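Local coordinates for protein glycerate dehydrogenase (PDB 6P2I) that probably reduces acyclic imino acids, formed in situ by a partner oxidase, to amino acids, using NADPH as the hydride donor, at residues G251-T256 with G274-S279. Sequence-based numbering, arbitrary orientation.
Sequences GLDDLT and GSAWYS. With DAR (D-arginine), chain D; NAP (NADP nicotinamide-adenine-dinucleotide phosphate), chain C.
Asp-253 OD2 accepts a nearly straight hydrogen bond from the nicotinamide carboxamide, N7N, of the bound NADP cofactor (3.0 Å, N-H...O 168°) and shares with Asp-253 OD1 the single N-H of Ala-276, a weak forked bond with Ala-276 N 3.4 Å from each oxygen. Asp-253 directly follows strand 249-252 of the parallel Rossmann-type sheet, and its protein partners here lie in the loop that leads from the neighbouring strand 269-271 into helix 280-298, so the carboxylate bridges two adjacent strand ends where the nicotinamide sits. With CG anti to the backbone N (chi1 -166°), the carboxylate reaches the backbone of 274-276, where the type I turn Ser-275 to Tyr-278 begins. Asp-253 OD1 lies 3.0 Å from Ser-275 N and is hydrogen-bonded to Thr-272 OG1; together these contacts probably fix the carboxylate's rotation and leave OD2 aimed at the amide. A weak, bent bond from Gly-274 N to Asp-253 O (125°) joins the two backbones. His-105 of helix 99-114 packs against the same buried cluster. The carboxamide's other end, O7N, is 3.2 Å from Trp-277 CB, and the indole of this residue forms a wall of the D-arginine pocket. D-arginine crosses one indole face while Tyr-278 backs the opposite face; the closest approach is DAR CD to Trp-277 CE2 at 3.3 Å, and the guanidinium carbon CZ lies 3.5 Å from CZ2 of the same ring.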
ATOM      1  N   GLY A 251      10.054   5.927  -1.922  1.00 21.95           N
ATOM      2  CA  GLY A 251       9.690   4.742  -2.671  1.00 20.87           C
ATOM      3  C   GLY A 251      10.037   4.985  -4.123  1.00 21.11           C
ATOM      4  O   GLY A 251       9.491   5.909  -4.742  1.00 21.32           O
ATOM      5  N   LEU A 252      10.951   4.195  -4.679  1.00 21.72           N
ATOM      6  CA  LEU A 252      11.543   4.514  -5.974  1.00 22.57           C
ATOM      7  C   LEU A 252      11.429   3.332  -6.925  1.00 19.26           C
ATOM      8  O   LEU A 252      12.001   2.265  -6.667  1.00 21.77           O
ATOM      9  CB  LEU A 252      13.007   4.923  -5.800  1.00 22.21           C
ATOM     10  CG  LEU A 252      13.263   5.999  -4.740  1.00 23.41           C
ATOM     11  CD1 LEU A 252      14.754   6.176  -4.530  1.00 24.28           C
ATOM     12  CD2 LEU A 252      12.598   7.329  -5.135  1.00 22.40           C
ATOM     13  N   ASP A 253      10.735   3.543  -8.042  1.00 19.97           N
ATOM     14  CA  ASP A 253      10.577   2.540  -9.084  1.00 19.46           C
ATOM     15  C   ASP A 253      11.658   2.650 -10.149  1.00 23.42           C
ATOM     16  O   ASP A 253      11.676   1.837 -11.073  1.00 22.85           O
ATOM     17  CB  ASP A 253       9.182   2.659  -9.725  1.00 19.96           C
ATOM     18  CG  ASP A 253       8.802   1.442 -10.591  1.00 21.60           C
ATOM     19  OD1 ASP A 253       8.921   0.296 -10.125  1.00 23.01           O
ATOM     20  OD2 ASP A 253       8.387   1.640 -11.750  1.00 26.38           O
ATOM     21  N   ASP A 254      12.552   3.637 -10.039  1.00 20.95           N
ATOM     22  CA  ASP A 254      13.691   3.774 -10.938  1.00 23.82           C
ATOM     23  C   ASP A 254      14.823   4.451 -10.184  1.00 26.02           C
ATOM     24  O   ASP A 254      14.589   5.243  -9.270  1.00 25.48           O
ATOM     25  CB  ASP A 254      13.327   4.580 -12.193  1.00 22.53           C
ATOM     26  CG  ASP A 254      14.397   4.491 -13.280  1.00 24.43           C
ATOM     27  OD1 ASP A 254      14.758   3.363 -13.682  1.00 28.64           O
ATOM     28  OD2 ASP A 254      14.878   5.543 -13.751  1.00 29.93           O
ATOM     29  N   LEU A 255      16.052   4.103 -10.551  1.00 25.60           N
ATOM     30  CA  LEU A 255      17.249   4.820 -10.131  1.00 24.05           C
ATOM     31  C   LEU A 255      18.069   5.110 -11.376  1.00 25.81           C
ATOM     32  O   LEU A 255      17.926   4.428 -12.393  1.00 29.79           O
ATOM     33  CB  LEU A 255      18.107   4.019  -9.143  1.00 26.22           C
ATOM     34  CG  LEU A 255      17.469   3.519  -7.851  1.00 22.59           C
ATOM     35  CD1 LEU A 255      18.498   2.666  -7.150  1.00 26.05           C
ATOM     36  CD2 LEU A 255      17.057   4.678  -6.984  1.00 30.59           C
ATOM     37  N   THR A 256      18.951   6.115 -11.295  1.00 26.14           N
ATOM     38  CA  THR A 256      19.771   6.418 -12.474  1.00 28.86           C
ATOM     39  C   THR A 256      20.724   5.272 -12.802  1.00 32.96           C
ATOM     40  O   THR A 256      21.108   5.097 -13.965  1.00 38.22           O
ATOM     41  CB  THR A 256      20.555   7.722 -12.287  1.00 33.48           C
ATOM     42  OG1 THR A 256      21.550   7.559 -11.268  1.00 36.34           O
ATOM     43  CG2 THR A 256      19.626   8.866 -11.917  1.00 32.42           C
ATOM     44  N   GLY A 274      11.243  -1.080 -11.729  1.00 24.45           N
ATOM     45  CA  GLY A 274      10.424  -0.625 -12.838  1.00 23.85           C
ATOM     46  C   GLY A 274       9.141  -1.409 -13.034  1.00 26.51           C
ATOM     47  O   GLY A 274       8.603  -1.429 -14.139  1.00 26.41           O
ATOM     48  N   SER A 275       8.635  -2.064 -11.989  1.00 19.87           N
ATOM     49  CA  SER A 275       7.492  -2.964 -12.109  1.00 20.53           C
ATOM     50  C   SER A 275       6.145  -2.275 -11.879  1.00 22.76           C
ATOM     51  O   SER A 275       5.111  -2.952 -11.875  1.00 20.87           O
ATOM     52  CB  SER A 275       7.654  -4.136 -11.132  1.00 20.70           C
ATOM     53  OG  SER A 275       7.882  -3.642  -9.812  1.00 23.24           O
ATOM     54  N   ALA A 276       6.133  -0.946 -11.710  1.00 20.26           N
ATOM     55  CA  ALA A 276       4.904  -0.225 -11.375  1.00 19.04           C
ATOM     56  C   ALA A 276       3.786  -0.488 -12.373  1.00 18.85           C
ATOM     57  O   ALA A 276       2.606  -0.561 -11.998  1.00 19.58           O
ATOM     58  CB  ALA A 276       5.186   1.275 -11.298  1.00 20.60           C
ATOM     59  N   TRP A 277       4.133  -0.605 -13.654  1.00 19.92           N
ATOM     60  CA  TRP A 277       3.130  -0.674 -14.704  1.00 19.21           C
ATOM     61  C   TRP A 277       2.544  -2.052 -14.917  1.00 18.41           C
ATOM     62  O   TRP A 277       1.549  -2.169 -15.644  1.00 20.95           O
ATOM     63  CB  TRP A 277       3.733  -0.241 -16.039  1.00 17.13           C
ATOM     64  CG  TRP A 277       4.703  -1.265 -16.635  1.00 21.52           C
ATOM     65  CD1 TRP A 277       6.004  -1.493 -16.259  1.00 21.26           C
ATOM     66  CD2 TRP A 277       4.436  -2.172 -17.708  1.00 20.08           C
ATOM     67  NE1 TRP A 277       6.557  -2.485 -17.033  1.00 24.09           N
ATOM     68  CE2 TRP A 277       5.616  -2.918 -17.931  1.00 24.29           C
ATOM     69  CE3 TRP A 277       3.316  -2.423 -18.507  1.00 24.53           C
ATOM     70  CZ2 TRP A 277       5.714  -3.889 -18.939  1.00 24.90           C
ATOM     71  CZ3 TRP A 277       3.411  -3.393 -19.503  1.00 22.03           C
ATOM     72  CH2 TRP A 277       4.605  -4.113 -19.711  1.00 23.48           C
ATOM     73  N   TYR A 278       3.164  -3.112 -14.393  1.00 19.14           N
ATOM     74  CA  TYR A 278       2.962  -4.424 -15.013  1.00 23.45           C
ATOM     75  C   TYR A 278       1.810  -5.176 -14.352  1.00 20.11           C
ATOM     76  O   TYR A 278       1.997  -6.155 -13.633  1.00 21.82           O
ATOM     77  CB  TYR A 278       4.249  -5.243 -14.981  1.00 25.84           C
ATOM     78  CG  TYR A 278       4.234  -6.383 -15.979  1.00 23.54           C
ATOM     79  CD1 TYR A 278       3.777  -6.184 -17.278  1.00 21.52           C
ATOM     80  CD2 TYR A 278       4.657  -7.659 -15.621  1.00 25.49           C
ATOM     81  CE1 TYR A 278       3.746  -7.211 -18.200  1.00 22.99           C
ATOM     82  CE2 TYR A 278       4.634  -8.704 -16.546  1.00 24.66           C
ATOM     83  CZ  TYR A 278       4.178  -8.468 -17.833  1.00 25.31           C
ATOM     84  OH  TYR A 278       4.149  -9.486 -18.750  1.00 27.19           O
ATOM     85  N   SER A 279       0.593  -4.728 -14.664  1.00 20.10           N
ATOM     86  CA  SER A 279      -0.621  -5.446 -14.302  1.00 20.99           C
ATOM     87  C   SER A 279      -1.180  -6.203 -15.504  1.00 23.14           C
ATOM     88  O   SER A 279      -0.900  -5.877 -16.662  1.00 23.69           O
ATOM     89  CB  SER A 279      -1.692  -4.496 -13.755  1.00 22.30           C
ATOM     90  OG  SER A 279      -2.182  -3.643 -14.786  1.00 20.53           O
TER
HETATM   91  N   DAR D 402       8.676   3.461 -18.827  1.00 31.15           N
HETATM   92  CA  DAR D 402       7.261   3.122 -18.676  1.00 34.85           C
HETATM   93  CB  DAR D 402       7.053   1.605 -18.551  1.00 33.00           C
HETATM   94  CG  DAR D 402       7.495   0.822 -19.792  1.00 36.64           C
HETATM   95  CD  DAR D 402       6.905  -0.585 -19.813  1.00 36.52           C
HETATM   96  NE  DAR D 402       7.171  -1.369 -21.019  1.00 26.49           N
HETATM   97  CZ  DAR D 402       6.168  -1.815 -21.782  1.00 24.93           C
HETATM   98  NH1 DAR D 402       4.978  -1.206 -21.757  1.00 23.02           N
HETATM   99  NH2 DAR D 402       6.337  -2.868 -22.582  1.00 23.36           N
HETATM  100  C   DAR D 402       6.443   3.736 -19.798  1.00 26.12           C
HETATM  101  O   DAR D 402       5.398   3.210 -20.228  1.00 33.46           O
HETATM  102  OXT DAR D 402       6.844   4.799 -20.271  1.00 30.18           O
HETATM  103  PA  NAP C 401       1.087  13.006 -19.252  1.00 21.62           P
HETATM  104  O1A NAP C 401       1.791  13.557 -20.474  1.00 22.64           O
HETATM  105  O2A NAP C 401      -0.372  12.667 -19.327  1.00 21.02           O
HETATM  106  O5B NAP C 401       1.275  14.063 -18.068  1.00 22.26           O
HETATM  107  C5B NAP C 401       2.515  14.730 -17.861  1.00 22.60           C
HETATM  108  C4B NAP C 401       2.278  15.810 -16.813  1.00 23.10           C
HETATM  109  O4B NAP C 401       3.540  16.419 -16.530  1.00 25.29           O
HETATM  110  C3B NAP C 401       1.360  16.925 -17.322  1.00 21.31           C
HETATM  111  O3B NAP C 401       0.654  17.500 -16.204  1.00 23.54           O
HETATM  112  C2B NAP C 401       2.324  17.960 -17.848  1.00 24.59           C
HETATM  113  O2B NAP C 401       1.786  19.274 -17.843  1.00 24.99           O
HETATM  114  C1B NAP C 401       3.415  17.820 -16.803  1.00 26.11           C
HETATM  115  N9A NAP C 401       4.678  18.413 -17.269  1.00 24.92           N
HETATM  116  C8A NAP C 401       5.307  18.175 -18.437  1.00 26.79           C
HETATM  117  N7A NAP C 401       6.434  18.925 -18.524  1.00 25.88           N
HETATM  118  C5A NAP C 401       6.505  19.662 -17.400  1.00 30.94           C
HETATM  119  C6A NAP C 401       7.437  20.662 -16.843  1.00 32.67           C
HETATM  120  N6A NAP C 401       8.541  21.035 -17.535  1.00 31.48           N
HETATM  121  N1A NAP C 401       7.146  21.178 -15.632  1.00 30.10           N
HETATM  122  C2A NAP C 401       6.050  20.815 -14.929  1.00 31.41           C
HETATM  123  N3A NAP C 401       5.152  19.911 -15.363  1.00 25.00           N
HETATM  124  C4A NAP C 401       5.341  19.321 -16.578  1.00 25.99           C
HETATM  125  O3  NAP C 401       2.003  11.769 -18.763  1.00 20.57           O
HETATM  126  PN  NAP C 401       1.542  10.480 -17.920  1.00 21.00           P
HETATM  127  O1N NAP C 401       0.768   9.532 -18.801  1.00 22.24           O
HETATM  128  O2N NAP C 401       0.907  10.923 -16.620  1.00 20.02           O
HETATM  129  O5D NAP C 401       2.973   9.807 -17.639  1.00 21.87           O
HETATM  130  C5D NAP C 401       3.972  10.522 -16.903  1.00 21.60           C
HETATM  131  C4D NAP C 401       5.271   9.728 -16.859  1.00 23.08           C
HETATM  132  O4D NAP C 401       5.062   8.529 -16.120  1.00 23.54           O
HETATM  133  C3D NAP C 401       5.754   9.226 -18.212  1.00 24.46           C
HETATM  134  O3D NAP C 401       6.468  10.228 -18.951  1.00 26.25           O
HETATM  135  C2D NAP C 401       6.622   8.039 -17.822  1.00 23.48           C
HETATM  136  O2D NAP C 401       7.991   8.455 -17.741  1.00 25.44           O
HETATM  137  C1D NAP C 401       6.098   7.612 -16.448  1.00 21.91           C
HETATM  138  N1N NAP C 401       5.579   6.240 -16.497  1.00 24.53           N
HETATM  139  C2N NAP C 401       6.078   5.315 -15.658  1.00 24.42           C
HETATM  140  C3N NAP C 401       5.624   3.999 -15.686  1.00 22.20           C
HETATM  141  C7N NAP C 401       6.217   2.970 -14.755  1.00 24.82           C
HETATM  142  O7N NAP C 401       6.050   1.783 -14.995  1.00 26.71           O
HETATM  143  N7N NAP C 401       6.968   3.357 -13.714  1.00 21.84           N
HETATM  144  C4N NAP C 401       4.635   3.647 -16.608  1.00 25.25           C
HETATM  145  C5N NAP C 401       4.138   4.620 -17.478  1.00 22.28           C
HETATM  146  C6N NAP C 401       4.629   5.918 -17.391  1.00 23.32           C
HETATM  147  P2B NAP C 401       0.906  19.877 -19.055  1.00 26.02           P
HETATM  148  O1X NAP C 401       1.745  19.685 -20.307  1.00 27.02           O
HETATM  149  O2X NAP C 401      -0.351  19.050 -19.084  1.00 30.92           O
HETATM  150  O3X NAP C 401       0.665  21.301 -18.630  1.00 27.96           O